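Local coordinates for GGDEF family protein (Vibrio cholerae, PDB 5GZS), which probably acts as a membrane-bound diguanylate cyclase whose periplasmic portion, built from solute-binding-protein domains, binds arginine, at residues A[8-13]-A[32-37]. Residues are numbered along the deposited sequence; the frame is centred on the assembly and turned at random.
Sequences VATEAD and IEYVNY. With ARG (arginine), chain B.
Y34 carries CG anti to its carbonyl carbon (chi1 -62°), with the ring lying alongside V8, while Y37, turned the same way about chi1 (-75°), has its CD2–CE2 side against the methyl of A9. V8 CG2 lies 3.4 Å from Y34 CD1, the two side chains running side by side, and V8 CG1 meets I32 CG2, which also sits over one face of the Y34 ring toward its rim. T10 CG2 comes crosswise to the same ring; V8, T10 and Y34 share one face of the two-strand sheet with N36, and the first three pack on T17 and F21 of helix 15-28. A9 CB, on the other face, is 3.6 Å from Y37 CE2, beside I43 of helix 40-49. Between these layers the parallel ladder runs alternately: V8 N to E33 O, V35 N to V8 O, T10 N to V35 O, and Y37 N to T10 O. The last is the shortest, 2.7 Å between Y37 N and T10 O, and nearly straight at 173°. This is the first beta-alpha-beta unit of the domain, strand 6-10 returning through helix 15-28 to strand 32-36. Next to T10, the side chain of E11 starts away from 32-37, yet its CG passes 3.4 Å from Y37 O. Its OE2 accepts a hydrogen bond from NH2 of the bound arginine at 3.0 Å, and N142 holds the E11 backbone carbonyl. The carboxylate probably balances part of the guanidinium charge, while the T10 backbone bonds to V35 and Y37 hold the chain leading into E11.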
loop_
_atom_site.group_PDB
_atom_site.type_symbol
_atom_site.label_atom_id
_atom_site.label_comp_id
_atom_site.label_asym_id
_atom_site.label_seq_id
_atom_site.Cartn_x
_atom_site.Cartn_y
_atom_site.Cartn_z
ATOM N N VAL A 8 4.702 33.685 -27.575
ATOM C CA VAL A 8 4.448 32.573 -26.667
ATOM C C VAL A 8 5.765 32.040 -26.097
ATOM O O VAL A 8 6.765 31.866 -26.810
ATOM C CB VAL A 8 3.626 31.461 -27.351
ATOM C CG1 VAL A 8 3.181 31.913 -28.747
ATOM C CG2 VAL A 8 4.377 30.141 -27.384
ATOM N N ALA A 9 5.751 31.835 -24.782
ATOM C CA ALA A 9 6.944 31.536 -24.002
ATOM C C ALA A 9 7.366 30.088 -24.114
ATOM O O ALA A 9 6.514 29.197 -24.189
ATOM C CB ALA A 9 6.705 31.889 -22.532
ATOM N N THR A 10 8.668 29.854 -24.090
ATOM C CA THR A 10 9.207 28.509 -23.995
ATOM C C THR A 10 10.432 28.357 -23.099
ATOM O O THR A 10 11.284 29.207 -23.054
ATOM C CB THR A 10 9.549 27.919 -25.361
ATOM O OG1 THR A 10 10.657 28.598 -25.922
ATOM C CG2 THR A 10 8.410 28.055 -26.272
ATOM N N GLU A 11 10.502 27.221 -22.410
ATOM C CA GLU A 11 11.643 26.894 -21.561
ATOM C C GLU A 11 12.293 25.581 -21.999
ATOM O O GLU A 11 11.667 24.522 -21.953
ATOM C CB GLU A 11 11.214 26.809 -20.096
ATOM C CG GLU A 11 12.351 26.995 -19.105
ATOM C CD GLU A 11 12.280 26.020 -17.946
ATOM O OE1 GLU A 11 13.340 25.717 -17.357
ATOM O OE2 GLU A 11 11.166 25.556 -17.625
ATOM N N ALA A 12 13.551 25.661 -22.419
ATOM C CA ALA A 12 14.287 24.514 -22.870
ATOM C C ALA A 12 13.562 23.889 -24.050
ATOM O O ALA A 12 13.052 24.584 -24.872
ATOM C CB ALA A 12 14.440 23.527 -21.741
ATOM N N ASP A 13 13.564 22.573 -24.144
ATOM C CA ASP A 13 12.940 21.856 -25.240
ATOM C C ASP A 13 11.472 21.737 -24.970
ATOM O O ASP A 13 11.034 20.793 -24.380
ATOM C CB ASP A 13 13.534 20.471 -25.356
ATOM C CG ASP A 13 13.151 19.786 -26.606
ATOM O OD1 ASP A 13 12.916 20.446 -27.590
ATOM O OD2 ASP A 13 13.107 18.571 -26.631
ATOM N N ILE A 32 2.710 33.312 -34.841
ATOM C CA ILE A 32 3.262 32.973 -33.550
ATOM C C ILE A 32 4.724 33.340 -33.564
ATOM O O ILE A 32 5.372 33.311 -34.608
ATOM C CB ILE A 32 3.065 31.461 -33.217
ATOM C CG1 ILE A 32 1.596 31.183 -32.874
ATOM C CG2 ILE A 32 3.954 31.008 -32.080
ATOM C CD1 ILE A 32 0.888 32.333 -32.149
ATOM N N GLU A 33 5.226 33.738 -32.402
ATOM C CA GLU A 33 6.642 33.952 -32.186
ATOM C C GLU A 33 7.094 33.330 -30.870
ATOM O O GLU A 33 6.732 33.819 -29.803
ATOM C CB GLU A 33 6.950 35.440 -32.171
ATOM C CG GLU A 33 8.379 35.746 -31.804
ATOM C CD GLU A 33 8.746 37.177 -32.093
ATOM O OE1 GLU A 33 7.864 37.935 -32.568
ATOM O OE2 GLU A 33 9.920 37.546 -31.856
ATOM N N TYR A 34 7.897 32.277 -30.931
ATOM C CA TYR A 34 8.363 31.671 -29.691
ATOM C C TYR A 34 9.463 32.519 -29.051
ATOM O O TYR A 34 10.314 33.101 -29.740
ATOM C CB TYR A 34 8.836 30.233 -29.923
ATOM C CG TYR A 34 7.721 29.349 -30.408
ATOM C CD1 TYR A 34 6.734 28.916 -29.553
ATOM C CD2 TYR A 34 7.632 28.987 -31.744
ATOM C CE1 TYR A 34 5.700 28.134 -29.999
ATOM C CE2 TYR A 34 6.607 28.215 -32.203
ATOM C CZ TYR A 34 5.636 27.780 -31.331
ATOM O OH TYR A 34 4.598 26.985 -31.802
ATOM N N VAL A 35 9.424 32.593 -27.724
ATOM C CA VAL A 35 10.443 33.302 -26.954
ATOM C C VAL A 35 11.070 32.393 -25.893
ATOM O O VAL A 35 10.386 31.984 -24.951
ATOM C CB VAL A 35 9.828 34.560 -26.308
ATOM C CG1 VAL A 35 10.827 35.284 -25.437
ATOM C CG2 VAL A 35 9.325 35.486 -27.398
ATOM N N ASN A 36 12.350 32.043 -26.053
ATOM C CA ASN A 36 13.033 31.215 -25.044
ATOM C C ASN A 36 13.205 31.983 -23.741
ATOM O O ASN A 36 13.695 33.115 -23.736
ATOM C CB ASN A 36 14.404 30.740 -25.544
ATOM C CG ASN A 36 15.024 29.624 -24.650
ATOM O OD1 ASN A 36 14.819 29.587 -23.435
ATOM N ND2 ASN A 36 15.788 28.720 -25.269
ATOM N N TYR A 37 12.775 31.378 -22.640
ATOM C CA TYR A 37 13.060 31.910 -21.311
ATOM C C TYR A 37 13.964 30.932 -20.593
ATOM O O TYR A 37 13.718 29.727 -20.595
ATOM C CB TYR A 37 11.780 32.137 -20.519
ATOM C CG TYR A 37 11.013 33.349 -20.969
ATOM C CD1 TYR A 37 11.288 34.599 -20.430
ATOM C CD2 TYR A 37 10.022 33.255 -21.948
ATOM C CE1 TYR A 37 10.589 35.728 -20.844
ATOM C CE2 TYR A 37 9.321 34.374 -22.364
ATOM C CZ TYR A 37 9.615 35.609 -21.804
ATOM O OH TYR A 37 8.937 36.730 -22.190
HETATM N N ARG B . 3.020 22.549 -14.736
HETATM C CA ARG B . 3.796 22.821 -13.536
HETATM C C ARG B . 3.564 24.248 -13.052
HETATM O O ARG B . 3.742 24.565 -11.877
HETATM C CB ARG B . 5.273 22.587 -13.797
HETATM C CG ARG B . 5.878 23.522 -14.826
HETATM C CD ARG B . 7.227 22.973 -15.234
HETATM N NE ARG B . 7.926 23.854 -16.144
HETATM C CZ ARG B . 7.615 23.995 -17.425
HETATM N NH1 ARG B . 6.598 23.318 -17.950
HETATM N NH2 ARG B . 8.315 24.830 -18.174
HETATM O OXT ARG B . 3.192 25.120 -13.829
#